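Local coordinates for protein S-adenosyl-L-methionine-dependent 2-deoxy-scyllo-inosamine dehydrogenase (Bacillus circulans, PDB 4M7S) that catalyses the radical S-adenosylmethionine-dependent two-electron oxidation of 2-deoxy-scyllo-inosamine to amino-dideoxy-scyllo-inosose in butirosin biosynthesis, using two [4Fe-4S] clusters, at residues G55-H60 / E80-A85; K69-F74 / E98-T103; M170-L175 / K219-G224; T215-M220 / S229-N234. One frame throughout, in Å; residues are numbered along the deposited sequence. Where two conformers were deposited one is given.

In the fold
Contacts 1 and 2 belong to the radical SAM part of the chain, contacts 3 and 4 to its C-terminal iron-sulfur cluster-binding domain. Contact 1 uses the turn just after helix 71-81, contact 2 the first turn of that helix; their centres are about 15 Å apart. Their touching residues lie away from the annotated sites, though His60, modelled in two conformers, apparently touches the AdoMet-binding cluster. Contacts 3 and 4 share helix 212-222, with centres about 7 Å apart. They meet directly, Pro172 CG 3.5 Å from Phe217 CE2, beside the second [4Fe-4S] cluster. Cys232 binds that cluster and Pro172 lines its pocket. Contacts 2 and 4 lie on opposite sides of the chain's centre, about 36 Å between centres.

Contact 1 of 4, residues G55-H60 / E80-A85; sequences GRISFH and EYIPRA
Strand 56-58, helix 71-81 and strand 86-91 form a beta-alpha-beta unit of the radical SAM fold, and Ile57 and Ile82 meet inside it. They touch through their terminal methyls, Ile57 CD1 lying 4.1 Å from Ile82 CD1. The two side chains cross at about a right angle. Ile57 holds CG1 anti to the backbone N (chi1 177°), and an extended second torsion carries CD1 out to Ile82. The other branch, Ile57 CG2, faces the methyl of Ala85, with CG2 to CB at 4.3 Å. Ile82 is the first residue past the helix, and a type I turn from Ile82 to Ala85 bends the chain toward the next strand. The turn is closed by Ala85 N to Ile82 O. At its end Ala85 CA makes a CA-H...O contact of 3.2 Å with Gly55 O. From there the strands pair, Gly55 and Ile57 bonding through their backbones to Arg86. Ile57 also packs on Met45 of helix 38-50 and on Ile8 of strand 7-10.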
loop_
_atom_site.group_PDB
_atom_site.type_symbol
_atom_site.label_atom_id
_atom_site.label_comp_id
_atom_site.label_asym_id
_atom_site.label_seq_id
_atom_site.Cartn_x
_atom_site.Cartn_y
_atom_site.Cartn_z
ATOM N N GLY A 55 -10.041 4.795 6.709
ATOM C CA GLY A 55 -9.432 5.251 5.473
ATOM C C GLY A 55 -9.473 4.152 4.429
ATOM O O GLY A 55 -10.301 3.239 4.508
ATOM N N ARG A 56 -8.576 4.222 3.451
ATOM C CA ARG A 56 -8.520 3.185 2.422
ATOM C C ARG A 56 -7.572 2.065 2.818
ATOM O O ARG A 56 -6.540 2.301 3.453
ATOM C CB ARG A 56 -8.057 3.764 1.088
ATOM C CG ARG A 56 -8.444 5.185 0.838
ATOM C CD ARG A 56 -9.494 5.286 -0.233
ATOM N NE ARG A 56 -9.544 6.629 -0.797
ATOM C CZ ARG A 56 -10.092 7.679 -0.190
ATOM N NH1 ARG A 56 -10.646 7.548 1.011
ATOM N NH2 ARG A 56 -10.083 8.863 -0.784
ATOM N N ILE A 57 -7.923 0.842 2.439
ATOM C CA ILE A 57 -7.019 -0.287 2.604
ATOM C C ILE A 57 -6.846 -1.011 1.265
ATOM O O ILE A 57 -7.831 -1.372 0.616
ATOM C CB ILE A 57 -7.484 -1.255 3.738
ATOM C CG1 ILE A 57 -6.565 -2.476 3.836
ATOM C CG2 ILE A 57 -8.943 -1.691 3.536
ATOM C CD1 ILE A 57 -6.699 -3.231 5.160
ATOM N N SER A 58 -5.598 -1.177 0.829
ATOM C CA SER A 58 -5.304 -1.989 -0.358
ATOM C C SER A 58 -4.455 -3.225 -0.019
ATOM O O SER A 58 -3.841 -3.286 1.053
ATOM C CB SER A 58 -4.666 -1.158 -1.477
ATOM O OG SER A 58 -3.740 -0.225 -0.979
ATOM N N PHE A 59 -4.431 -4.200 -0.932
ATOM C CA PHE A 59 -3.876 -5.527 -0.645
ATOM C C PHE A 59 -2.713 -5.919 -1.549
ATOM O O PHE A 59 -2.457 -7.115 -1.775
ATOM C CB PHE A 59 -4.978 -6.575 -0.767
ATOM C CG PHE A 59 -6.166 -6.282 0.086
ATOM C CD1 PHE A 59 -6.224 -6.738 1.399
ATOM C CD2 PHE A 59 -7.218 -5.524 -0.407
ATOM C CE1 PHE A 59 -7.318 -6.468 2.196
ATOM C CE2 PHE A 59 -8.318 -5.231 0.396
ATOM C CZ PHE A 59 -8.369 -5.712 1.695
ATOM N N HIS A 60 -1.981 -4.901 -2.032
ATOM C CA HIS A 60 -0.960 -5.015 -3.100
ATOM C C HIS A 60 0.287 -4.155 -2.809
ATOM O O HIS A 60 0.182 -2.927 -2.772
ATOM C CB HIS A 60 -1.591 -4.525 -4.416
ATOM C CG HIS A 60 -0.689 -4.585 -5.617
ATOM N ND1 HIS A 60 -1.108 -5.094 -6.828
ATOM C CD2 HIS A 60 0.585 -4.163 -5.812
ATOM C CE1 HIS A 60 -0.126 -5.009 -7.708
ATOM N NE2 HIS A 60 0.913 -4.449 -7.118
ATOM N N GLU A 80 -15.432 -7.041 8.912
ATOM C CA GLU A 80 -15.755 -7.361 10.309
ATOM C C GLU A 80 -15.025 -6.434 11.264
ATOM O O GLU A 80 -15.607 -5.934 12.227
ATOM C CB GLU A 80 -15.367 -8.806 10.632
ATOM C CG GLU A 80 -16.525 -9.780 10.690
ATOM C CD GLU A 80 -17.250 -9.750 12.022
ATOM O OE1 GLU A 80 -18.495 -9.647 12.017
ATOM O OE2 GLU A 80 -16.577 -9.838 13.073
ATOM N N TYR A 81 -13.741 -6.221 10.993
ATOM C CA TYR A 81 -12.877 -5.457 11.884
ATOM C C TYR A 81 -12.926 -3.954 11.627
ATOM O O TYR A 81 -12.940 -3.159 12.568
ATOM C CB TYR A 81 -11.429 -5.958 11.789
ATOM C CG TYR A 81 -11.164 -7.218 12.593
ATOM C CD1 TYR A 81 -10.853 -7.145 13.943
ATOM C CD2 TYR A 81 -11.246 -8.476 12.002
ATOM C CE1 TYR A 81 -10.607 -8.284 14.683
ATOM C CE2 TYR A 81 -11.015 -9.624 12.733
ATOM C CZ TYR A 81 -10.690 -9.522 14.072
ATOM O OH TYR A 81 -10.454 -10.665 14.801
ATOM N N ILE A 82 -12.943 -3.568 10.355
ATOM C CA ILE A 82 -12.907 -2.155 9.982
ATOM C C ILE A 82 -13.973 -1.808 8.928
ATOM O O ILE A 82 -13.647 -1.426 7.804
ATOM C CB ILE A 82 -11.489 -1.744 9.505
ATOM C CG1 ILE A 82 -10.975 -2.700 8.426
ATOM C CG2 ILE A 82 -10.503 -1.756 10.674
ATOM C CD1 ILE A 82 -9.597 -2.305 7.853
ATOM N N PRO A 83 -15.260 -1.935 9.297
ATOM C CA PRO A 83 -16.339 -1.767 8.317
ATOM C C PRO A 83 -16.450 -0.338 7.762
ATOM O O PRO A 83 -17.064 -0.154 6.708
ATOM C CB PRO A 83 -17.602 -2.142 9.113
ATOM C CG PRO A 83 -17.243 -1.908 10.542
ATOM C CD PRO A 83 -15.773 -2.226 10.648
ATOM N N ARG A 84 -15.876 0.647 8.453
ATOM C CA ARG A 84 -15.820 2.017 7.929
ATOM C C ARG A 84 -14.738 2.192 6.850
ATOM O O ARG A 84 -14.797 3.128 6.055
ATOM C CB ARG A 84 -15.545 3.031 9.043
ATOM C CG ARG A 84 -16.515 3.020 10.203
ATOM C CD ARG A 84 -16.101 4.067 11.247
ATOM N NE ARG A 84 -16.227 5.434 10.736
ATOM C CZ ARG A 84 -15.404 6.437 11.040
ATOM N NH1 ARG A 84 -14.368 6.240 11.851
ATOM N NH2 ARG A 84 -15.613 7.640 10.519
ATOM N N ALA A 85 -13.744 1.308 6.830
ATOM C CA ALA A 85 -12.630 1.450 5.886
ATOM C C ALA A 85 -13.090 1.188 4.456
ATOM O O ALA A 85 -14.170 0.640 4.239
ATOM C CB ALA A 85 -11.492 0.521 6.245
#

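Contact 2 of 4, residues K69-F74 / E98-T103; sequences KNLDLF and EKRLQT
Arg100 and Asp72 form a salt bridge between two helices. The guanidinium reaches Asp72 end-on, with both terminal nitrogens on one oxygen. Arg100 NH1 donates a hydrogen bond to Asp72 OD1 at 2.8 Å, meeting the syn lone pair of that oxygen. A second, less straight hydrogen bond runs from Arg100 NH2 to the same Asp72 OD1 at 3.0 Å, from above the carboxylate plane. The oxygen sits at the edge of the guanidinium, almost in its plane, while the two flat groups are turned 53° against each other. The arginine chain is bent at chi2 and chi3 (-61° and -74°), which brings its end round to the aspartate.

The bridge ties the first turn of helix 71-81 to helix 98-107, two successive helices of the radical SAM fold with strand 86-91 between them in sequence. Beside it, Asp72 OD2 meets the methyl of Thr103, at 3.8 Å from CG2. That methyl is anti to the backbone N, while Thr103 OG1 bonds back to Lys99 O within its own helix. On the buried side Leu71 CD2 lies 3.9 Å from Arg100 NH2, approaching obliquely. Leu71 and Asp72 also pack on Leu104.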
loop_
_atom_site.group_PDB
_atom_site.type_symbol
_atom_site.label_atom_id
_atom_site.label_comp_id
_atom_site.label_asym_id
_atom_site.label_seq_id
_atom_site.Cartn_x
_atom_site.Cartn_y
_atom_site.Cartn_z
ATOM N N LYS A 69 -4.056 -16.946 -1.553
ATOM C CA LYS A 69 -5.023 -18.027 -1.380
ATOM C C LYS A 69 -6.041 -17.714 -0.283
ATOM O O LYS A 69 -7.111 -18.311 -0.245
ATOM C CB LYS A 69 -4.331 -19.373 -1.148
ATOM C CG LYS A 69 -3.670 -19.588 0.205
ATOM C CD LYS A 69 -2.803 -20.856 0.147
ATOM C CE LYS A 69 -2.510 -21.446 1.526
ATOM N NZ LYS A 69 -1.456 -20.725 2.304
ATOM N N ASN A 70 -5.709 -16.751 0.578
ATOM C CA ASN A 70 -6.581 -16.355 1.685
ATOM C C ASN A 70 -7.285 -15.040 1.418
ATOM O O ASN A 70 -7.818 -14.434 2.343
ATOM C CB ASN A 70 -5.778 -16.192 2.981
ATOM C CG ASN A 70 -5.393 -17.506 3.597
ATOM O OD1 ASN A 70 -6.227 -18.392 3.770
ATOM N ND2 ASN A 70 -4.116 -17.645 3.942
ATOM N N LEU A 71 -7.286 -14.589 0.167
ATOM C CA LEU A 71 -7.835 -13.270 -0.137
ATOM C C LEU A 71 -9.286 -13.073 0.338
ATOM O O LEU A 71 -9.598 -12.058 0.954
ATOM C CB LEU A 71 -7.702 -12.930 -1.624
ATOM C CG LEU A 71 -8.127 -11.479 -1.892
ATOM C CD1 LEU A 71 -7.162 -10.498 -1.229
ATOM C CD2 LEU A 71 -8.280 -11.198 -3.381
ATOM N N ASP A 72 -10.165 -14.030 0.066
ATOM C CA ASP A 72 -11.568 -13.877 0.459
ATOM C C ASP A 72 -11.700 -13.708 1.964
ATOM O O ASP A 72 -12.444 -12.852 2.433
ATOM C CB ASP A 72 -12.413 -15.079 0.016
ATOM C CG ASP A 72 -12.620 -15.134 -1.495
ATOM O OD1 ASP A 72 -12.166 -14.212 -2.208
ATOM O OD2 ASP A 72 -13.243 -16.112 -1.964
ATOM N N LEU A 73 -10.981 -14.551 2.701
ATOM C CA LEU A 73 -10.912 -14.490 4.156
ATOM C C LEU A 73 -10.460 -13.104 4.606
ATOM O O LEU A 73 -11.090 -12.478 5.467
ATOM C CB LEU A 73 -9.898 -15.532 4.637
ATOM C CG LEU A 73 -9.800 -16.077 6.068
ATOM C CD1 LEU A 73 -8.437 -15.791 6.634
ATOM C CD2 LEU A 73 -10.915 -15.594 6.991
ATOM N N PHE A 74 -9.357 -12.636 4.022
ATOM C CA PHE A 74 -8.787 -11.338 4.375
ATOM C C PHE A 74 -9.741 -10.188 4.075
ATOM O O PHE A 74 -9.862 -9.255 4.866
ATOM C CB PHE A 74 -7.447 -11.108 3.662
ATOM C CG PHE A 74 -6.341 -12.011 4.143
ATOM C CD1 PHE A 74 -6.466 -12.712 5.326
ATOM C CD2 PHE A 74 -5.170 -12.147 3.409
ATOM C CE1 PHE A 74 -5.450 -13.538 5.774
ATOM C CE2 PHE A 74 -4.151 -12.971 3.849
ATOM C CZ PHE A 74 -4.290 -13.666 5.031
ATOM N N GLU A 98 -15.262 -12.867 -13.777
ATOM C CA GLU A 98 -16.480 -12.214 -13.326
ATOM C C GLU A 98 -16.905 -12.752 -11.955
ATOM O O GLU A 98 -17.401 -12.010 -11.098
ATOM C CB GLU A 98 -17.596 -12.416 -14.352
ATOM C CG GLU A 98 -18.900 -11.760 -13.965
ATOM C CD GLU A 98 -18.815 -10.246 -13.938
ATOM O OE1 GLU A 98 -19.645 -9.616 -13.245
ATOM O OE2 GLU A 98 -17.926 -9.687 -14.616
ATOM N N LYS A 99 -16.694 -14.051 -11.753
ATOM C CA LYS A 99 -16.996 -14.694 -10.478
ATOM C C LYS A 99 -16.172 -14.146 -9.309
ATOM O O LYS A 99 -16.728 -13.842 -8.246
ATOM C CB LYS A 99 -16.799 -16.203 -10.610
ATOM C CG LYS A 99 -17.176 -17.003 -9.389
ATOM C CD LYS A 99 -17.262 -18.482 -9.770
ATOM C CE LYS A 99 -16.725 -19.375 -8.673
ATOM N NZ LYS A 99 -17.704 -19.559 -7.578
ATOM N N ARG A 100 -14.857 -14.033 -9.482
ATOM C CA ARG A 100 -14.011 -13.426 -8.442
ATOM C C ARG A 100 -14.458 -11.992 -8.165
ATOM O O ARG A 100 -14.511 -11.549 -7.016
ATOM C CB ARG A 100 -12.525 -13.425 -8.841
ATOM C CG ARG A 100 -11.889 -14.806 -8.938
ATOM C CD ARG A 100 -11.919 -15.552 -7.602
ATOM N NE ARG A 100 -10.950 -15.042 -6.625
ATOM C CZ ARG A 100 -11.251 -14.711 -5.366
ATOM N NH1 ARG A 100 -12.500 -14.818 -4.915
ATOM N NH2 ARG A 100 -10.301 -14.280 -4.548
ATOM N N LEU A 101 -14.788 -11.269 -9.226
ATOM C CA LEU A 101 -15.201 -9.875 -9.097
ATOM C C LEU A 101 -16.442 -9.776 -8.209
ATOM O O LEU A 101 -16.493 -8.972 -7.276
ATOM C CB LEU A 101 -15.512 -9.305 -10.481
ATOM C CG LEU A 101 -15.658 -7.799 -10.707
ATOM C CD1 LEU A 101 -15.773 -7.542 -12.202
ATOM C CD2 LEU A 101 -16.859 -7.205 -9.999
ATOM N N GLN A 102 -17.455 -10.577 -8.520
ATOM C CA GLN A 102 -18.711 -10.472 -7.797
ATOM C C GLN A 102 -18.554 -10.962 -6.367
ATOM O O GLN A 102 -19.162 -10.417 -5.453
ATOM C CB GLN A 102 -19.828 -11.218 -8.533
ATOM C CG GLN A 102 -20.170 -10.611 -9.895
ATOM C CD GLN A 102 -21.483 -11.137 -10.458
ATOM O OE1 GLN A 102 -22.118 -12.010 -9.866
ATOM N NE2 GLN A 102 -21.895 -10.605 -11.604
ATOM N N THR A 103 -17.725 -11.985 -6.187
ATOM C CA THR A 103 -17.435 -12.542 -4.868
ATOM C C THR A 103 -16.699 -11.511 -4.012
ATOM O O THR A 103 -17.095 -11.242 -2.883
ATOM C CB THR A 103 -16.578 -13.819 -4.981
ATOM O OG1 THR A 103 -17.333 -14.839 -5.646
ATOM C CG2 THR A 103 -16.153 -14.313 -3.614
#

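Contact 3 of 4, residues M170-L175 / K219-G224; sequences MVPSNL and KMLKEG
Selenomethionine Met170 and Lys222 make the close part of this contact. The terminal methyl of Met170 lies against the lysine chain, with CE 3.6 Å from Lys222 CG and 3.8 Å from Lys222 CD. The selenium follows, Met170 SE being 3.8 Å from Lys222 CG. Met170 reaches the lysine by curling: its chain is bent at chi2 and chi3 (-54° and -52°). Lys222 does the reverse. Its extended chain lays CB, CG and CD along the selenomethionine and carries NZ on beyond them. This is also the side toward solvent. Lys222 is an exposed residue, and its NZ bonds a glycerol, probably from the crystallisation liquor.

The two segments lie in the domain that holds the second [4Fe-4S] cluster. A short, irregular helical turn near 171-174 here packs beside the end of helix 212-222, which closes in a Schellman motif with Gly224 at positive phi.

The buried side is looser across the segments. Pro172 CG stands 4.3 Å from Leu221 CB, an apolar contact without polar bonds. Pro172 belongs to the cluster pocket and also packs on Phe217, one turn earlier in the helix. Nearby, the backbone of Leu221 bonds to that of Cys169, a cluster ligand by curator inference, and the Arg218 side chain donates through NE to Pro172 O.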
loop_
_atom_site.group_PDB
_atom_site.type_symbol
_atom_site.label_atom_id
_atom_site.label_comp_id
_atom_site.label_asym_id
_atom_site.label_seq_id
_atom_site.Cartn_x
_atom_site.Cartn_y
_atom_site.Cartn_z
HETATM N N MSE A 170 4.334 14.182 0.623
HETATM C CA MSE A 170 3.373 13.934 1.682
HETATM C C MSE A 170 3.036 12.456 1.849
HETATM O O MSE A 170 2.251 12.110 2.723
HETATM C CB MSE A 170 2.090 14.727 1.427
HETATM C CG MSE A 170 2.310 16.184 1.058
HETATM SE SE MSE A 170 3.411 17.112 2.360
HETATM C CE MSE A 170 2.390 16.629 3.952
ATOM N N VAL A 171 3.610 11.587 1.019
ATOM C CA VAL A 171 3.323 10.142 1.130
ATOM C C VAL A 171 3.527 9.598 2.555
ATOM O O VAL A 171 2.636 8.925 3.088
ATOM C CB VAL A 171 4.096 9.287 0.095
ATOM C CG1 VAL A 171 3.757 7.788 0.252
ATOM C CG2 VAL A 171 3.788 9.761 -1.332
ATOM N N PRO A 172 4.677 9.901 3.195
ATOM C CA PRO A 172 4.832 9.378 4.563
ATOM C C PRO A 172 3.855 9.992 5.575
ATOM O O PRO A 172 3.800 9.504 6.702
ATOM C CB PRO A 172 6.265 9.779 4.944
ATOM C CG PRO A 172 6.956 10.065 3.641
ATOM C CD PRO A 172 5.892 10.603 2.735
ATOM N N SER A 173 3.119 11.033 5.190
ATOM C CA SER A 173 2.096 11.609 6.061
ATOM C C SER A 173 0.723 10.941 5.891
ATOM O O SER A 173 -0.186 11.155 6.709
ATOM C CB SER A 173 1.957 13.108 5.805
ATOM O OG SER A 173 3.194 13.765 5.978
ATOM N N ASN A 174 0.570 10.166 4.819
ATOM C CA ASN A 174 -0.737 9.610 4.450
ATOM C C ASN A 174 -0.784 8.093 4.303
ATOM O O ASN A 174 -1.857 7.489 4.315
ATOM C CB ASN A 174 -1.212 10.223 3.127
ATOM C CG ASN A 174 -1.573 11.678 3.263
ATOM O OD1 ASN A 174 -2.401 12.041 4.093
ATOM N ND2 ASN A 174 -0.939 12.526 2.460
ATOM N N LEU A 175 0.379 7.482 4.149
ATOM C CA LEU A 175 0.440 6.095 3.705
ATOM C C LEU A 175 1.341 5.284 4.612
ATOM O O LEU A 175 2.461 5.702 4.931
ATOM C CB LEU A 175 0.978 6.058 2.267
ATOM C CG LEU A 175 1.013 4.798 1.390
ATOM C CD1 LEU A 175 2.433 4.284 1.239
ATOM C CD2 LEU A 175 0.080 3.707 1.900
ATOM N N LYS A 219 8.028 14.573 8.753
ATOM C CA LYS A 219 8.279 16.005 8.938
ATOM C C LYS A 219 9.367 16.492 7.983
ATOM O O LYS A 219 9.260 17.563 7.379
ATOM C CB LYS A 219 8.700 16.278 10.389
ATOM C CG LYS A 219 9.233 17.681 10.653
ATOM C CD LYS A 219 9.996 17.706 11.971
ATOM C CE LYS A 219 9.228 16.943 13.051
ATOM N NZ LYS A 219 10.122 16.358 14.098
HETATM N N MSE A 220 10.417 15.687 7.861
HETATM C CA MSE A 220 11.563 15.978 7.002
HETATM C C MSE A 220 11.128 16.034 5.529
HETATM O O MSE A 220 11.565 16.902 4.774
HETATM C CB MSE A 220 12.617 14.883 7.222
HETATM C CG MSE A 220 13.885 14.968 6.396
HETATM SE SE MSE A 220 14.845 13.251 6.347
HETATM C CE MSE A 220 15.140 12.982 8.249
ATOM N N LEU A 221 10.260 15.108 5.132
ATOM C CA LEU A 221 9.772 15.058 3.752
ATOM C C LEU A 221 8.676 16.092 3.491
ATOM O O LEU A 221 8.510 16.567 2.362
ATOM C CB LEU A 221 9.280 13.655 3.386
ATOM C CG LEU A 221 10.298 12.706 2.753
ATOM C CD1 LEU A 221 10.957 13.374 1.558
ATOM C CD2 LEU A 221 11.349 12.286 3.754
ATOM N N LYS A 222 7.926 16.446 4.526
ATOM C CA LYS A 222 6.958 17.521 4.384
ATOM C C LYS A 222 7.694 18.836 4.109
ATOM O O LYS A 222 7.196 19.703 3.383
ATOM C CB LYS A 222 6.077 17.633 5.631
ATOM C CG LYS A 222 4.974 18.665 5.499
ATOM C CD LYS A 222 4.053 18.658 6.708
ATOM C CE LYS A 222 3.061 19.817 6.654
ATOM N NZ LYS A 222 2.162 19.850 7.844
ATOM N N GLU A 223 8.895 18.965 4.672
ATOM C CA GLU A 223 9.709 20.172 4.504
ATOM C C GLU A 223 10.602 20.117 3.264
ATOM O O GLU A 223 11.349 21.052 2.993
ATOM C CB GLU A 223 10.582 20.402 5.735
ATOM C CG GLU A 223 9.841 20.942 6.947
ATOM C CD GLU A 223 10.698 20.932 8.201
ATOM O OE1 GLU A 223 11.840 20.426 8.137
ATOM O OE2 GLU A 223 10.228 21.427 9.252
ATOM N N GLY A 224 10.545 19.008 2.534
ATOM C CA GLY A 224 11.269 18.887 1.282
ATOM C C GLY A 224 12.735 18.512 1.398
ATOM O O GLY A 224 13.533 18.856 0.539
#

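Contact 4 of 4, residues T215-M220 / S229-N234; sequences TSFRKM and SDLCKN. With SF4 (iron/sulfur cluster), chain B.
Phe217 on helix 212-222 faces the loop 229-234, where residues 230-233 follow a helical path without forming a regular helix, and the CA atoms of Phe217 and Ser229 are 8.4 Å apart. The loop carries Cys232, a ligand of the second [4Fe-4S] cluster. Its start is an ST motif: Ser229 OG accepts from Cys232 N at 3.1 Å, a fairly straight bond (159°), and weakly from Leu231 N. This bond helps fix the backbone of the cluster-binding cysteine.

The Phe217 side chain has CG anti to the backbone N (chi1 -175°), which sends the ring out toward the loop. Ser229 OG meets the ring at its edge and in its plane, 3.5 Å from Phe217 CE1. The end of the ring, Phe217 CZ, lies 3.6 Å from Cys232 SG. This sulfur-aromatic contact is oblique, with the sulfur 68° off the ring normal. Leu231 crosses the phenylalanine at about a right angle, its CD1 4.0 Å from Phe217 CZ. Both Leu231 methyls lie near sulfide S4 of the cluster, CD2 the nearer at 3.8 Å. Pro186 also packs on Phe217. Cys232 SG binds iron FE2 of the cluster at 2.3 Å.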
loop_
_atom_site.group_PDB
_atom_site.type_symbol
_atom_site.label_atom_id
_atom_site.label_comp_id
_atom_site.label_asym_id
_atom_site.label_seq_id
_atom_site.Cartn_x
_atom_site.Cartn_y
_atom_site.Cartn_z
ATOM N N THR A 215 7.920 9.826 12.621
ATOM C CA THR A 215 7.525 11.219 12.815
ATOM C C THR A 215 8.520 12.211 12.215
ATOM O O THR A 215 8.131 13.164 11.534
ATOM C CB THR A 215 7.308 11.515 14.308
ATOM O OG1 THR A 215 6.250 10.672 14.790
ATOM C CG2 THR A 215 6.944 12.971 14.522
ATOM N N SER A 216 9.804 11.996 12.470
ATOM C CA SER A 216 10.809 12.897 11.926
ATOM C C SER A 216 10.912 12.725 10.410
ATOM O O SER A 216 11.136 13.694 9.688
ATOM C CB SER A 216 12.166 12.686 12.599
ATOM O OG SER A 216 12.653 11.383 12.370
ATOM N N PHE A 217 10.721 11.498 9.927
ATOM C CA PHE A 217 10.811 11.245 8.491
ATOM C C PHE A 217 9.721 12.011 7.757
ATOM O O PHE A 217 9.991 12.679 6.764
ATOM C CB PHE A 217 10.705 9.745 8.182
ATOM C CG PHE A 217 10.901 9.403 6.726
ATOM C CD1 PHE A 217 12.160 9.482 6.142
ATOM C CD2 PHE A 217 9.831 8.984 5.945
ATOM C CE1 PHE A 217 12.346 9.156 4.802
ATOM C CE2 PHE A 217 10.010 8.648 4.607
ATOM C CZ PHE A 217 11.264 8.740 4.036
ATOM N N ARG A 218 8.485 11.922 8.241
ATOM C CA ARG A 218 7.387 12.560 7.528
ATOM C C ARG A 218 7.489 14.085 7.634
ATOM O O ARG A 218 7.103 14.800 6.710
ATOM C CB ARG A 218 6.011 12.027 7.972
ATOM C CG ARG A 218 5.422 12.679 9.204
ATOM C CD ARG A 218 4.001 12.167 9.452
ATOM N NE ARG A 218 3.945 10.710 9.417
ATOM C CZ ARG A 218 4.030 9.931 10.492
ATOM N NH1 ARG A 218 4.151 10.464 11.697
ATOM N NH2 ARG A 218 3.978 8.615 10.367
ATOM N N LYS A 219 8.028 14.573 8.753
ATOM C CA LYS A 219 8.279 16.005 8.938
ATOM C C LYS A 219 9.367 16.492 7.983
ATOM O O LYS A 219 9.260 17.563 7.379
ATOM C CB LYS A 219 8.700 16.278 10.389
ATOM C CG LYS A 219 9.233 17.681 10.653
ATOM C CD LYS A 219 9.996 17.706 11.971
ATOM C CE LYS A 219 9.228 16.943 13.051
ATOM N NZ LYS A 219 10.122 16.358 14.098
HETATM N N MSE A 220 10.417 15.687 7.861
HETATM C CA MSE A 220 11.563 15.978 7.002
HETATM C C MSE A 220 11.128 16.034 5.529
HETATM O O MSE A 220 11.565 16.902 4.774
HETATM C CB MSE A 220 12.617 14.883 7.222
HETATM C CG MSE A 220 13.885 14.968 6.396
HETATM SE SE MSE A 220 14.845 13.251 6.347
HETATM C CE MSE A 220 15.140 12.982 8.249
ATOM N N SER A 229 17.453 11.717 2.853
ATOM C CA SER A 229 17.006 10.334 2.948
ATOM C C SER A 229 17.580 9.452 1.834
ATOM O O SER A 229 17.504 9.800 0.660
ATOM C CB SER A 229 15.480 10.284 2.863
ATOM O OG SER A 229 15.056 8.957 2.650
ATOM N N ASP A 230 18.124 8.296 2.196
ATOM C CA ASP A 230 18.632 7.363 1.194
ATOM C C ASP A 230 17.505 6.783 0.341
ATOM O O ASP A 230 17.738 6.309 -0.773
ATOM C CB ASP A 230 19.422 6.233 1.854
ATOM C CG ASP A 230 20.788 6.684 2.348
ATOM O OD1 ASP A 230 21.255 7.768 1.921
ATOM O OD2 ASP A 230 21.397 5.943 3.153
ATOM N N LEU A 231 16.288 6.813 0.878
ATOM C CA LEU A 231 15.107 6.385 0.138
ATOM C C LEU A 231 14.751 7.452 -0.889
ATOM O O LEU A 231 14.606 7.163 -2.074
ATOM C CB LEU A 231 13.923 6.204 1.093
ATOM C CG LEU A 231 12.837 5.152 0.858
ATOM C CD1 LEU A 231 11.514 5.588 1.519
ATOM C CD2 LEU A 231 12.647 4.739 -0.618
ATOM N N CYS A 232 14.626 8.693 -0.428
ATOM C CA CYS A 232 14.008 9.754 -1.236
ATOM C C CYS A 232 14.938 10.541 -2.152
ATOM O O CYS A 232 14.488 11.105 -3.150
ATOM C CB CYS A 232 13.260 10.728 -0.322
ATOM S SG CYS A 232 12.109 9.869 0.777
ATOM N N LYS A 233 16.225 10.583 -1.826
ATOM C CA LYS A 233 17.153 11.481 -2.517
ATOM C C LYS A 233 17.250 11.240 -4.028
ATOM O O LYS A 233 17.584 12.146 -4.782
ATOM C CB LYS A 233 18.536 11.419 -1.865
ATOM C CG LYS A 233 19.235 10.080 -2.027
ATOM C CD LYS A 233 20.496 10.024 -1.180
ATOM C CE LYS A 233 21.338 8.812 -1.549
ATOM N NZ LYS A 233 22.548 8.704 -0.687
ATOM N N ASN A 234 16.950 10.022 -4.467
ATOM C CA ASN A 234 16.984 9.710 -5.890
ATOM C C ASN A 234 15.592 9.462 -6.451
ATOM O O ASN A 234 15.440 9.048 -7.603
ATOM C CB ASN A 234 17.891 8.512 -6.150
ATOM C CG ASN A 234 19.337 8.813 -5.838
ATOM O OD1 ASN A 234 19.827 9.904 -6.127
ATOM N ND2 ASN A 234 20.026 7.854 -5.230
HETATM FE FE1 SF4 B . 9.644 9.283 -3.212
HETATM FE FE2 SF4 B . 10.396 9.467 -0.638
HETATM FE FE3 SF4 B . 8.418 7.817 -1.369
HETATM FE FE4 SF4 B . 8.058 10.453 -1.354
HETATM S S1 SF4 B . 8.425 9.150 0.510
HETATM S S2 SF4 B . 7.375 9.032 -3.024
HETATM S S3 SF4 B . 10.093 11.222 -2.077
HETATM S S4 SF4 B . 10.621 7.588 -1.985
#